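Local coordinates for thioredoxin domain-containing protein (Sinorhizobium meliloti, PDB 3U5R) that probably acts as an antioxidant oxidoreductase of the AhpC/TSA family, built on a thioredoxin fold, although its exact reaction is not established, at residues L50-L53 with A54-K57; A82-A85 with G86-G90; S100-A103 with Q104-P107; L128-S132 with Q133-K137; H159-D163 with D164-G168. One frame throughout, in Å; residues are numbered along the deposited sequence.

In the fold
The five contacts follow one another along the chain, each a tight local turn or helix end around the thioredoxin fold. Contact 1 is the 3-10 turn that follows strand 50-51, the second strand of a short hairpin with 43-44. Contact 2 is the C-terminal end of helix 78-88, which packs beside the central mixed sheet. Contacts 3 and 4 are neighbours, centres about 11 Å apart, joined by hydrogen bonds at the ends of strands 93-99 and 127-129. Contact 5 leaves the edge strand 156-160 of the same sheet, with its centre about 23 Å from that of contact 4. Packing of Phe51 on Leu128 joins contacts 1 and 4, and of Phe84 on Phe162 contacts 2 and 5.

Contact 1: residues L50-L53 with A54-K57; sequences LFTL and AEFK
Thr52 and Glu55 are bound to each other twice through one carboxylate oxygen, a compact example of a side chain turned back to close the start of a short helical turn. Among the polar side-chain bonds, the backbone N of Thr52 reaches Glu55 OE1 at 2.7 Å, on the anti lone pair. The Thr52 hydroxyl OG1 donates to the same OE1, also at 2.7 Å, but comes from above the carboxylate plane. Two donors therefore fix this oxygen, and the bend of the Glu55 chain at chi2 (66°) is what folds the carboxylate back over its own turn. The bond from Thr52 N resembles one half of a capping box, but Glu55 N goes to Thr52 O and not to the hydroxyl; Thr52 OG1 takes a weak bond from Ala54 N at 3.2 Å.

Backbone bonds wind the 3-10 turn itself: Glu55 N to Thr52 O at 3.0 Å and Phe56 N to Leu53 O at 2.9 Å. A ring carbon also nears a carbonyl here, Phe56 CD2 lying 3.5 Å from Thr52 O.

Apolar contact is lighter. Phe51 CD2 lies 4.0 Å from Phe56 CZ, the two side chains running obliquely past each other. The CB of Glu55 rests against one face of the Phe56 ring, toward its rim.

The turn follows the hairpin of strands 43-44 and 50-51. Phe51 pairs through its backbone with Leu43, and Leu53 N bonds Asp40 OD1 in the loop before strand 43-44. Leu53 and Phe56 lean on Leu62 of strand 61-66, and Phe51 packs against Leu128 of strand 127-129.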
loop_
_atom_site.group_PDB
_atom_site.type_symbol
_atom_site.label_atom_id
_atom_site.label_comp_id
_atom_site.label_asym_id
_atom_site.label_seq_id
_atom_site.Cartn_x
_atom_site.Cartn_y
_atom_site.Cartn_z
ATOM N N LEU A 50 -14.748 9.664 3.743
ATOM C CA LEU A 50 -13.828 10.054 2.659
ATOM C C LEU A 50 -12.434 10.526 3.164
ATOM O O LEU A 50 -12.348 11.172 4.212
ATOM C CB LEU A 50 -14.470 11.158 1.800
ATOM C CG LEU A 50 -15.741 10.763 1.037
ATOM C CD1 LEU A 50 -16.395 12.017 0.445
ATOM C CD2 LEU A 50 -15.532 9.803 -0.080
ATOM N N PHE A 51 -11.375 10.149 2.451
ATOM C CA PHE A 51 -10.007 10.472 2.881
ATOM C C PHE A 51 -9.278 11.094 1.730
ATOM O O PHE A 51 -9.446 10.679 0.588
ATOM C CB PHE A 51 -9.244 9.217 3.337
ATOM C CG PHE A 51 -9.903 8.497 4.483
ATOM C CD1 PHE A 51 -10.957 7.651 4.251
ATOM C CD2 PHE A 51 -9.467 8.678 5.781
ATOM C CE1 PHE A 51 -11.583 7.019 5.327
ATOM C CE2 PHE A 51 -10.085 8.003 6.890
ATOM C CZ PHE A 51 -11.137 7.218 6.646
ATOM N N THR A 52 -8.463 12.125 2.046
ATOM C CA THR A 52 -7.590 12.784 1.096
ATOM C C THR A 52 -6.208 12.826 1.773
ATOM O O THR A 52 -6.109 12.503 2.965
ATOM C CB THR A 52 -8.066 14.223 0.811
ATOM O OG1 THR A 52 -7.807 15.066 1.946
ATOM C CG2 THR A 52 -9.554 14.254 0.544
ATOM N N LEU A 53 -5.154 13.239 1.050
ATOM C CA LEU A 53 -3.849 13.519 1.717
ATOM C C LEU A 53 -3.904 14.404 2.953
ATOM O O LEU A 53 -3.135 14.187 3.906
ATOM C CB LEU A 53 -2.796 14.074 0.764
ATOM C CG LEU A 53 -2.183 13.242 -0.346
ATOM C CD1 LEU A 53 -1.322 14.168 -1.216
ATOM C CD2 LEU A 53 -1.362 12.036 0.202
ATOM N N ALA A 54 -4.814 15.385 2.976
ATOM C CA ALA A 54 -4.872 16.305 4.112
ATOM C C ALA A 54 -5.226 15.549 5.386
ATOM O O ALA A 54 -4.910 16.037 6.466
ATOM C CB ALA A 54 -5.915 17.454 3.912
ATOM N N GLU A 55 -5.874 14.392 5.281
ATOM C CA GLU A 55 -6.220 13.664 6.507
ATOM C C GLU A 55 -5.005 13.027 7.177
ATOM O O GLU A 55 -5.063 12.584 8.362
ATOM C CB GLU A 55 -7.283 12.568 6.191
ATOM C CG GLU A 55 -8.689 13.102 6.304
ATOM C CD GLU A 55 -9.031 14.190 5.238
ATOM O OE1 GLU A 55 -9.114 13.884 4.035
ATOM O OE2 GLU A 55 -9.203 15.363 5.608
ATOM N N PHE A 56 -3.893 12.955 6.453
ATOM C CA PHE A 56 -2.690 12.316 7.038
ATOM C C PHE A 56 -1.600 13.303 7.280
ATOM O O PHE A 56 -0.463 12.911 7.543
ATOM C CB PHE A 56 -2.240 11.191 6.098
ATOM C CG PHE A 56 -3.352 10.204 5.819
ATOM C CD1 PHE A 56 -3.719 9.250 6.804
ATOM C CD2 PHE A 56 -4.055 10.256 4.651
ATOM C CE1 PHE A 56 -4.789 8.376 6.591
ATOM C CE2 PHE A 56 -5.165 9.388 4.417
ATOM C CZ PHE A 56 -5.516 8.450 5.425
ATOM N N LYS A 57 -1.938 14.597 7.233
ATOM C CA LYS A 57 -0.896 15.645 7.123
ATOM C C LYS A 57 0.070 15.684 8.326
ATOM O O LYS A 57 1.253 16.025 8.210
ATOM C CB LYS A 57 -1.586 17.007 6.908
ATOM C CG LYS A 57 -0.648 18.227 6.684
ATOM C CD LYS A 57 -1.419 19.612 6.687
ATOM C CE LYS A 57 -2.111 19.933 8.077
ATOM N NZ LYS A 57 -3.578 19.539 8.176
#

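Contact 2: residues A82-A85 with G86-G90; sequences AKFA and GDYAG
Phe84 and Tyr88, one helical turn apart, bring their rings together along the inner side of helix 78-88. The pair meets obliquely, planes at 56° and centroids 5.3 Å apart. Tyr88 CD2 sits over one face of the Phe84 ring, toward its rim, and Tyr88 CE2 approaches Phe84 CE1 to 3.8 Å. With CG anti to the backbone N (chi1 166°) and beside the carbonyl carbon, the Phe84 ring leans toward Tyr88.

This is the longer helix in the beta-alpha-beta crossover that links the parallel strands 61-66 and 93-99 of the thioredoxin fold. Phe84 and Tyr88 both touch Leu93 of the second strand as well as helix 176-186, where Tyr88 OH bonds Asp183.

The backbone bonds are of the alpha-helical kind: Gly86 N to Ala82 O at 3.0 Å, Asp87 N to Lys83 O at 2.7 Å and Tyr88 N to Phe84 O at 3.2 Å. A weak added bond runs from Tyr88 N to Ala85 O.

On the outer side, Lys83 lays its aliphatic chain across the Asp87 carboxylate, CE lying 3.3 Å from OD1. Lys83 NZ stays 4.2 Å from Asp87 OD2, beyond a salt bridge, and that oxygen is instead paired with Arg179.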
loop_
_atom_site.group_PDB
_atom_site.type_symbol
_atom_site.label_atom_id
_atom_site.label_comp_id
_atom_site.label_asym_id
_atom_site.label_seq_id
_atom_site.Cartn_x
_atom_site.Cartn_y
_atom_site.Cartn_z
ATOM N N ALA A 82 -0.938 -5.787 8.823
ATOM C CA ALA A 82 -1.747 -5.258 9.890
ATOM C C ALA A 82 -0.865 -5.073 11.136
ATOM O O ALA A 82 -0.980 -4.055 11.860
ATOM C CB ALA A 82 -2.979 -6.192 10.154
ATOM N N LYS A 83 0.026 -6.026 11.385
ATOM C CA LYS A 83 0.962 -5.913 12.512
ATOM C C LYS A 83 1.928 -4.701 12.348
ATOM O O LYS A 83 2.124 -3.841 13.274
ATOM C CB LYS A 83 1.763 -7.229 12.605
ATOM C CG LYS A 83 2.994 -7.210 13.560
ATOM C CD LYS A 83 2.569 -6.816 14.961
ATOM C CE LYS A 83 3.696 -7.178 15.985
ATOM N NZ LYS A 83 4.438 -8.334 15.313
ATOM N N PHE A 84 2.515 -4.606 11.158
ATOM C CA PHE A 84 3.407 -3.483 10.809
ATOM C C PHE A 84 2.705 -2.150 11.034
ATOM O O PHE A 84 3.232 -1.267 11.717
ATOM C CB PHE A 84 3.762 -3.631 9.326
ATOM C CG PHE A 84 4.390 -2.406 8.698
ATOM C CD1 PHE A 84 5.730 -2.187 8.782
ATOM C CD2 PHE A 84 3.636 -1.511 7.981
ATOM C CE1 PHE A 84 6.340 -1.051 8.140
ATOM C CE2 PHE A 84 4.267 -0.404 7.326
ATOM C CZ PHE A 84 5.578 -0.195 7.445
ATOM N N ALA A 85 1.541 -1.965 10.397
ATOM C CA ALA A 85 0.873 -0.657 10.542
ATOM C C ALA A 85 0.586 -0.362 12.038
ATOM O O ALA A 85 0.839 0.744 12.492
ATOM C CB ALA A 85 -0.399 -0.547 9.690
ATOM N N GLY A 86 0.075 -1.358 12.782
ATOM C CA GLY A 86 -0.188 -1.204 14.228
ATOM C C GLY A 86 1.093 -0.868 15.001
ATOM O O GLY A 86 1.108 0.055 15.855
ATOM N N ASP A 87 2.187 -1.544 14.691
ATOM C CA ASP A 87 3.434 -1.311 15.393
ATOM C C ASP A 87 3.824 0.181 15.312
ATOM O O ASP A 87 4.424 0.688 16.232
ATOM C CB ASP A 87 4.598 -2.078 14.738
ATOM C CG ASP A 87 4.694 -3.542 15.168
ATOM O OD1 ASP A 87 3.956 -3.906 16.115
ATOM O OD2 ASP A 87 5.471 -4.314 14.503
ATOM N N TYR A 88 3.610 0.806 14.146
ATOM C CA TYR A 88 4.065 2.191 13.918
ATOM C C TYR A 88 3.014 3.265 14.202
ATOM O O TYR A 88 3.306 4.494 14.099
ATOM C CB TYR A 88 4.536 2.373 12.463
ATOM C CG TYR A 88 5.932 1.822 12.275
ATOM C CD1 TYR A 88 7.059 2.543 12.633
ATOM C CD2 TYR A 88 6.102 0.567 11.791
ATOM C CE1 TYR A 88 8.357 1.996 12.461
ATOM C CE2 TYR A 88 7.361 0.016 11.601
ATOM C CZ TYR A 88 8.468 0.706 11.939
ATOM O OH TYR A 88 9.680 0.084 11.715
ATOM N N ALA A 89 1.796 2.826 14.508
ATOM C CA ALA A 89 0.695 3.796 14.768
ATOM C C ALA A 89 1.082 4.570 16.032
ATOM O O ALA A 89 1.365 3.991 17.088
ATOM C CB ALA A 89 -0.720 3.059 14.930
ATOM N N GLY A 90 1.207 5.877 15.932
ATOM C CA GLY A 90 1.673 6.577 17.133
ATOM C C GLY A 90 3.159 6.879 17.092
ATOM O O GLY A 90 3.622 7.680 17.923
#

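Contact 3: residues S100-A103 with Q104-P107; sequences SNDA and QAFP
The backbone folds back on itself between Asp102 and Phe106, whose N meets Asp102 O at 2.8 Å, in the plane of that carbonyl. Across the same turn the side chain of Asp102 does for the next amides what its carbonyl does for Phe106. Its OD1 accepts from Gln104 N at 2.9 Å, nearly along the C-O bond, and from Ala105 N at 3.2 Å, well above the carboxylate plane. Both N-H groups arrive from the same face of that plane, so one oxygen gathers two successive amides. Such a pairing of side-chain and main-chain acceptors on one residue is an Asx motif, and the bond from Gln104 N on its own makes an Asx turn.

The rotation about CA-CB explains the grip: with CG opposite the backbone N (chi1 168°), the carboxylate lies along the onward chain. Its other oxygen, OD2, rests against the methyl of Ala105 at 3.7 Å. The Phe106 ring turns its edge to Asp102 O, which lies near the ring plane, 3.6 Å from CD2. Two CA-H...O contacts draw the turn together further on, from Ala103 CA to Phe106 O at 3.3 Å and from Pro107 CA to Ala103 O at 3.2 Å.

The loop leads from strand 93-99 to helix 111-121. It lies against the segment that follows strand 199-202, where Asp102 pairs through its backbone with Lys204, the residue Phe106 also touches.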
loop_
_atom_site.group_PDB
_atom_site.type_symbol
_atom_site.label_atom_id
_atom_site.label_comp_id
_atom_site.label_asym_id
_atom_site.label_seq_id
_atom_site.Cartn_x
_atom_site.Cartn_y
_atom_site.Cartn_z
ATOM N N SER A 100 -7.737 -0.980 -6.023
ATOM C CA SER A 100 -8.171 -0.400 -7.306
ATOM C C SER A 100 -8.668 -1.431 -8.289
ATOM O O SER A 100 -8.925 -1.081 -9.435
ATOM C CB SER A 100 -7.042 0.339 -8.025
ATOM O OG SER A 100 -6.484 1.229 -7.125
ATOM N N ASN A 101 -8.826 -2.677 -7.840
ATOM C CA ASN A 101 -9.169 -3.730 -8.763
ATOM C C ASN A 101 -10.662 -3.667 -9.225
ATOM O O ASN A 101 -11.576 -3.368 -8.437
ATOM C CB ASN A 101 -8.857 -5.092 -8.144
ATOM C CG ASN A 101 -7.374 -5.460 -8.202
ATOM O OD1 ASN A 101 -6.981 -6.491 -7.677
ATOM N ND2 ASN A 101 -6.558 -4.649 -8.828
ATOM N N ASP A 102 -10.884 -3.999 -10.492
ATOM C CA ASP A 102 -12.226 -3.911 -11.075
ATOM C C ASP A 102 -13.166 -4.956 -10.443
ATOM O O ASP A 102 -12.977 -6.185 -10.595
ATOM C CB ASP A 102 -12.084 -4.106 -12.570
ATOM C CG ASP A 102 -13.423 -4.328 -13.294
ATOM O OD1 ASP A 102 -14.522 -4.356 -12.683
ATOM O OD2 ASP A 102 -13.330 -4.498 -14.543
ATOM N N ALA A 103 -14.163 -4.477 -9.694
ATOM C CA ALA A 103 -14.880 -5.391 -8.840
ATOM C C ALA A 103 -16.080 -6.030 -9.578
ATOM O O ALA A 103 -16.709 -6.945 -9.035
ATOM C CB ALA A 103 -15.319 -4.709 -7.580
ATOM N N GLN A 104 -16.379 -5.554 -10.793
ATOM C CA GLN A 104 -17.366 -6.226 -11.666
ATOM C C GLN A 104 -16.696 -7.511 -12.137
ATOM O O GLN A 104 -17.293 -8.599 -12.007
ATOM C CB GLN A 104 -17.766 -5.370 -12.883
ATOM C CG GLN A 104 -18.249 -3.949 -12.599
ATOM C CD GLN A 104 -19.572 -3.882 -11.818
ATOM O OE1 GLN A 104 -19.606 -3.494 -10.631
ATOM N NE2 GLN A 104 -20.671 -4.251 -12.482
ATOM N N ALA A 105 -15.465 -7.390 -12.678
ATOM C CA ALA A 105 -14.696 -8.573 -13.105
ATOM C C ALA A 105 -14.268 -9.458 -11.922
ATOM O O ALA A 105 -14.225 -10.687 -12.063
ATOM C CB ALA A 105 -13.476 -8.185 -13.975
ATOM N N PHE A 106 -13.948 -8.841 -10.764
ATOM C CA PHE A 106 -13.515 -9.581 -9.576
ATOM C C PHE A 106 -14.329 -9.193 -8.357
ATOM O O PHE A 106 -13.919 -8.327 -7.554
ATOM C CB PHE A 106 -12.010 -9.390 -9.339
ATOM C CG PHE A 106 -11.167 -9.869 -10.485
ATOM C CD1 PHE A 106 -10.623 -11.149 -10.478
ATOM C CD2 PHE A 106 -10.977 -9.064 -11.593
ATOM C CE1 PHE A 106 -9.858 -11.614 -11.565
ATOM C CE2 PHE A 106 -10.266 -9.512 -12.684
ATOM C CZ PHE A 106 -9.680 -10.799 -12.668
ATOM N N PRO A 107 -15.483 -9.865 -8.165
ATOM C CA PRO A 107 -16.488 -9.543 -7.127
ATOM C C PRO A 107 -15.909 -9.598 -5.740
ATOM O O PRO A 107 -16.475 -9.063 -4.827
ATOM C CB PRO A 107 -17.544 -10.710 -7.253
ATOM C CG PRO A 107 -17.307 -11.300 -8.525
ATOM C CD PRO A 107 -15.858 -11.069 -8.933
#

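Contact 4: residues L128-S132 with Q133-K137; sequences LKDAS and QSVAK
Asp130 OD2 is gripped by two groups, the backbone N of Ala136 at 2.9 Å and the hydroxyl of Ser100. The companion oxygen, Asp130 OD1, accepts from Val135 N at 3.2 Å. Both amides come in on the syn side, tilted by about a third of a right angle from the carboxylate plane, each oxygen taking one of two successive N-H groups in the first turn of the helix. Asp130 CG is anti to its own N (chi1 167°), which directs the carboxylate to the N-terminal end of the helix.

An acidic group at this end of helix 134-139 would probably interact favourably with the helix dipole. The chain reaches the helix through a type I beta turn, Asp130 to Gln133, closed by Gln133 N to Asp130 O at 3.1 Å. Gln133 holds the N-cap position with a positive phi (64°), and its side-chain amide leaves the turn to bond Ser100 O, Lys204 O and Thr206 N. An ST turn overlaps the cap: Ser132 OG accepts from Ser134 N at 3.2 Å. The hydroxyls of Ser132 and Ser134 also approach one another, a weak and unsettled pairing.

One water spans the outer side, donating to Ser132 O at 3.0 Å and accepting from Lys137 NZ at the same length. It joins the turn to the first full turn of the helix. On the inner side, Val135 packs on Leu43 and on Ile98 of strand 93-99, both of which Asp130 also touches.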
loop_
_atom_site.group_PDB
_atom_site.type_symbol
_atom_site.label_atom_id
_atom_site.label_comp_id
_atom_site.label_asym_id
_atom_site.label_seq_id
_atom_site.Cartn_x
_atom_site.Cartn_y
_atom_site.Cartn_z
ATOM N N LEU A 128 -9.299 1.633 1.405
ATOM C CA LEU A 128 -10.248 2.396 0.603
ATOM C C LEU A 128 -10.459 1.796 -0.747
ATOM O O LEU A 128 -9.564 1.145 -1.282
ATOM C CB LEU A 128 -9.643 3.779 0.398
ATOM C CG LEU A 128 -9.224 4.406 1.730
ATOM C CD1 LEU A 128 -8.607 5.778 1.486
ATOM C CD2 LEU A 128 -10.447 4.519 2.741
ATOM N N LYS A 129 -11.603 2.071 -1.357
ATOM C CA LYS A 129 -11.840 1.598 -2.730
ATOM C C LYS A 129 -11.562 2.679 -3.779
ATOM O O LYS A 129 -12.150 3.766 -3.669
ATOM C CB LYS A 129 -13.271 1.138 -2.899
ATOM C CG LYS A 129 -13.547 0.575 -4.317
ATOM C CD LYS A 129 -12.972 -0.813 -4.435
ATOM C CE LYS A 129 -12.972 -1.191 -5.925
ATOM N NZ LYS A 129 -12.139 -2.429 -5.975
ATOM N N ASP A 130 -10.731 2.379 -4.812
ATOM C CA ASP A 130 -10.460 3.332 -5.956
ATOM C C ASP A 130 -11.247 2.853 -7.203
ATOM O O ASP A 130 -10.660 2.256 -8.103
ATOM C CB ASP A 130 -8.927 3.431 -6.169
ATOM C CG ASP A 130 -8.482 4.108 -7.470
ATOM O OD1 ASP A 130 -9.112 5.062 -7.938
ATOM O OD2 ASP A 130 -7.420 3.678 -8.020
ATOM N N ALA A 131 -12.576 3.073 -7.202
ATOM C CA ALA A 131 -13.492 2.488 -8.211
ATOM C C ALA A 131 -13.185 2.911 -9.627
ATOM O O ALA A 131 -13.253 2.086 -10.501
ATOM C CB ALA A 131 -15.050 2.803 -7.887
ATOM N N SER A 132 -12.841 4.181 -9.844
ATOM C CA SER A 132 -12.518 4.670 -11.193
ATOM C C SER A 132 -11.086 4.313 -11.660
ATOM O O SER A 132 -10.764 4.460 -12.848
ATOM C CB SER A 132 -12.707 6.211 -11.265
ATOM O OG SER A 132 -11.599 6.848 -10.651
ATOM N N GLN A 133 -10.256 3.842 -10.711
ATOM C CA GLN A 133 -8.809 3.529 -10.928
ATOM C C GLN A 133 -8.009 4.742 -11.266
ATOM O O GLN A 133 -6.851 4.608 -11.621
ATOM C CB GLN A 133 -8.586 2.392 -11.975
ATOM C CG GLN A 133 -9.674 1.307 -11.810
ATOM C CD GLN A 133 -9.459 0.103 -12.695
ATOM O OE1 GLN A 133 -9.386 0.251 -13.905
ATOM N NE2 GLN A 133 -9.334 -1.098 -12.090
ATOM N N SER A 134 -8.584 5.938 -11.110
ATOM C CA SER A 134 -7.786 7.170 -11.390
ATOM C C SER A 134 -6.609 7.287 -10.380
ATOM O O SER A 134 -5.533 7.703 -10.731
ATOM C CB SER A 134 -8.673 8.429 -11.319
ATOM O OG SER A 134 -9.036 8.665 -9.967
ATOM N N VAL A 135 -6.792 6.877 -9.126
ATOM C CA VAL A 135 -5.666 7.000 -8.201
ATOM C C VAL A 135 -4.536 5.981 -8.523
ATOM O O VAL A 135 -3.397 6.383 -8.575
ATOM C CB VAL A 135 -6.140 6.922 -6.705
ATOM C CG1 VAL A 135 -4.959 6.995 -5.744
ATOM C CG2 VAL A 135 -7.274 8.033 -6.469
ATOM N N ALA A 136 -4.856 4.708 -8.750
ATOM C CA ALA A 136 -3.836 3.759 -9.151
ATOM C C ALA A 136 -3.046 4.326 -10.369
ATOM O O ALA A 136 -1.815 4.241 -10.440
ATOM C CB ALA A 136 -4.505 2.393 -9.507
ATOM N N LYS A 137 -3.774 4.903 -11.327
ATOM C CA LYS A 137 -3.090 5.489 -12.507
ATOM C C LYS A 137 -2.216 6.688 -12.198
ATOM O O LYS A 137 -1.076 6.778 -12.717
ATOM C CB LYS A 137 -4.115 5.898 -13.578
ATOM C CG LYS A 137 -4.843 4.786 -14.267
ATOM C CD LYS A 137 -5.616 5.427 -15.509
ATOM C CE LYS A 137 -6.983 4.802 -15.763
ATOM N NZ LYS A 137 -7.825 5.703 -16.656
HETATM O O HOH W 1 -9.543 6.675 -14.455
#

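Contact 5: residues H159-D163 with D164-G168; sequences HGQFD and DARPG
Gln161 stands between Asp164 and Arg166, one end of its amide turned to each. Its OE1 takes Arg166 NH2 at 2.6 Å, lying in the plane of the amide carbonyl, while the amide and guanidinium planes are almost perpendicular, 88° apart. At the other end NE2 donates to Asp164 OD1, also at 2.6 Å, from above the carboxylate plane, the two groups being turned 75° apart. NE2 has a second partner in Asp177. Gln161 CG sits between the backbone N and the carbonyl carbon, and the extended chain beyond it carries the amide out to these neighbours.

This loop leads from the edge strand 156-160 of the thioredoxin-fold sheet to helix 176-186, and contains an Asx turn, Ala165 N to Asp163 OD1 at 3.0 Å. The other oxygen of that carboxylate, OD2, is held by the amides of Thr174 and Gly175, just ahead of the helix.

Arg166 NH1 works on the backbone side. It reaches Asp163 O at 2.9 Å and Ala165 O at 3.0 Å, both lying in the guanidinium plane, and makes a weaker bond to Gln161 OE1. A bend at chi2 (-74°) folds the Arg166 chain back, bringing the guanidinium edge against the carbonyls of Asp163 and Ala165.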
loop_
_atom_site.group_PDB
_atom_site.type_symbol
_atom_site.label_atom_id
_atom_site.label_comp_id
_atom_site.label_asym_id
_atom_site.label_seq_id
_atom_site.Cartn_x
_atom_site.Cartn_y
_atom_site.Cartn_z
ATOM N N HIS A 159 10.107 2.730 -2.817
ATOM C CA HIS A 159 9.141 2.130 -3.700
ATOM C C HIS A 159 9.639 0.723 -3.950
ATOM O O HIS A 159 10.646 0.502 -4.594
ATOM C CB HIS A 159 8.936 2.946 -5.012
ATOM C CG HIS A 159 7.970 2.327 -5.961
ATOM N ND1 HIS A 159 6.782 1.759 -5.541
ATOM C CD2 HIS A 159 8.031 2.119 -7.294
ATOM C CE1 HIS A 159 6.142 1.266 -6.575
ATOM N NE2 HIS A 159 6.877 1.478 -7.652
ATOM N N GLY A 160 8.973 -0.263 -3.360
ATOM C CA GLY A 160 9.415 -1.646 -3.614
ATOM C C GLY A 160 8.784 -2.634 -2.634
ATOM O O GLY A 160 7.728 -2.376 -2.059
ATOM N N GLN A 161 9.436 -3.776 -2.525
ATOM C CA GLN A 161 8.940 -4.951 -1.788
ATOM C C GLN A 161 8.772 -4.669 -0.290
ATOM O O GLN A 161 9.475 -3.824 0.384
ATOM C CB GLN A 161 9.903 -6.150 -2.044
ATOM C CG GLN A 161 11.221 -6.074 -1.236
ATOM C CD GLN A 161 12.145 -7.286 -1.539
ATOM O OE1 GLN A 161 11.847 -8.081 -2.404
ATOM N NE2 GLN A 161 13.223 -7.399 -0.840
ATOM N N PHE A 162 7.843 -5.380 0.304
ATOM C CA PHE A 162 7.656 -5.315 1.782
ATOM C C PHE A 162 8.884 -5.973 2.423
ATOM O O PHE A 162 9.454 -5.524 3.475
ATOM C CB PHE A 162 6.329 -6.073 2.063
ATOM C CG PHE A 162 5.875 -6.068 3.492
ATOM C CD1 PHE A 162 5.553 -4.872 4.136
ATOM C CD2 PHE A 162 5.688 -7.288 4.177
ATOM C CE1 PHE A 162 5.100 -4.873 5.491
ATOM C CE2 PHE A 162 5.231 -7.337 5.518
ATOM C CZ PHE A 162 4.904 -6.117 6.191
ATOM N N ASP A 163 9.299 -7.083 1.810
ATOM C CA ASP A 163 10.522 -7.804 2.207
ATOM C C ASP A 163 10.721 -8.887 1.161
ATOM O O ASP A 163 10.005 -8.896 0.145
ATOM C CB ASP A 163 10.329 -8.464 3.588
ATOM C CG ASP A 163 9.054 -9.373 3.623
ATOM O OD1 ASP A 163 8.616 -9.888 2.532
ATOM O OD2 ASP A 163 8.488 -9.586 4.733
ATOM N N ASP A 164 11.606 -9.845 1.428
ATOM C CA ASP A 164 12.067 -10.798 0.384
ATOM C C ASP A 164 11.078 -12.002 0.258
ATOM O O ASP A 164 11.295 -12.899 -0.587
ATOM C CB ASP A 164 13.491 -11.380 0.732
ATOM C CG ASP A 164 14.678 -10.377 0.526
ATOM O OD1 ASP A 164 14.638 -9.577 -0.445
ATOM O OD2 ASP A 164 15.729 -10.447 1.313
ATOM N N ALA A 165 10.052 -12.081 1.117
ATOM C CA ALA A 165 9.140 -13.235 1.097
ATOM C C ALA A 165 8.269 -13.226 -0.168
ATOM O O ALA A 165 7.746 -12.145 -0.630
ATOM C CB ALA A 165 8.265 -13.274 2.365
ATOM N N ARG A 166 8.085 -14.428 -0.734
ATOM C CA ARG A 166 7.190 -14.637 -1.885
ATOM C C ARG A 166 6.393 -15.916 -1.651
ATOM O O ARG A 166 6.826 -16.749 -0.888
ATOM C CB ARG A 166 8.014 -14.800 -3.210
ATOM C CG ARG A 166 8.949 -13.563 -3.542
ATOM C CD ARG A 166 8.122 -12.316 -4.047
ATOM N NE ARG A 166 8.977 -11.181 -4.451
ATOM C CZ ARG A 166 9.502 -10.238 -3.654
ATOM N NH1 ARG A 166 9.311 -10.284 -2.329
ATOM N NH2 ARG A 166 10.272 -9.230 -4.183
ATOM N N PRO A 167 5.209 -16.049 -2.239
ATOM C CA PRO A 167 4.450 -17.290 -1.963
ATOM C C PRO A 167 5.294 -18.519 -2.364
ATOM O O PRO A 167 5.750 -18.568 -3.513
ATOM C CB PRO A 167 3.304 -17.175 -2.927
ATOM C CG PRO A 167 3.118 -15.698 -3.023
ATOM C CD PRO A 167 4.411 -15.089 -3.024
ATOM N N GLY A 168 5.534 -19.424 -1.414
ATOM C CA GLY A 168 6.227 -20.702 -1.671
ATOM C C GLY A 168 7.732 -20.594 -1.651
ATOM O O GLY A 168 8.408 -21.620 -1.881
HETATM O O HOH W 2 6.944 -9.878 0.724
#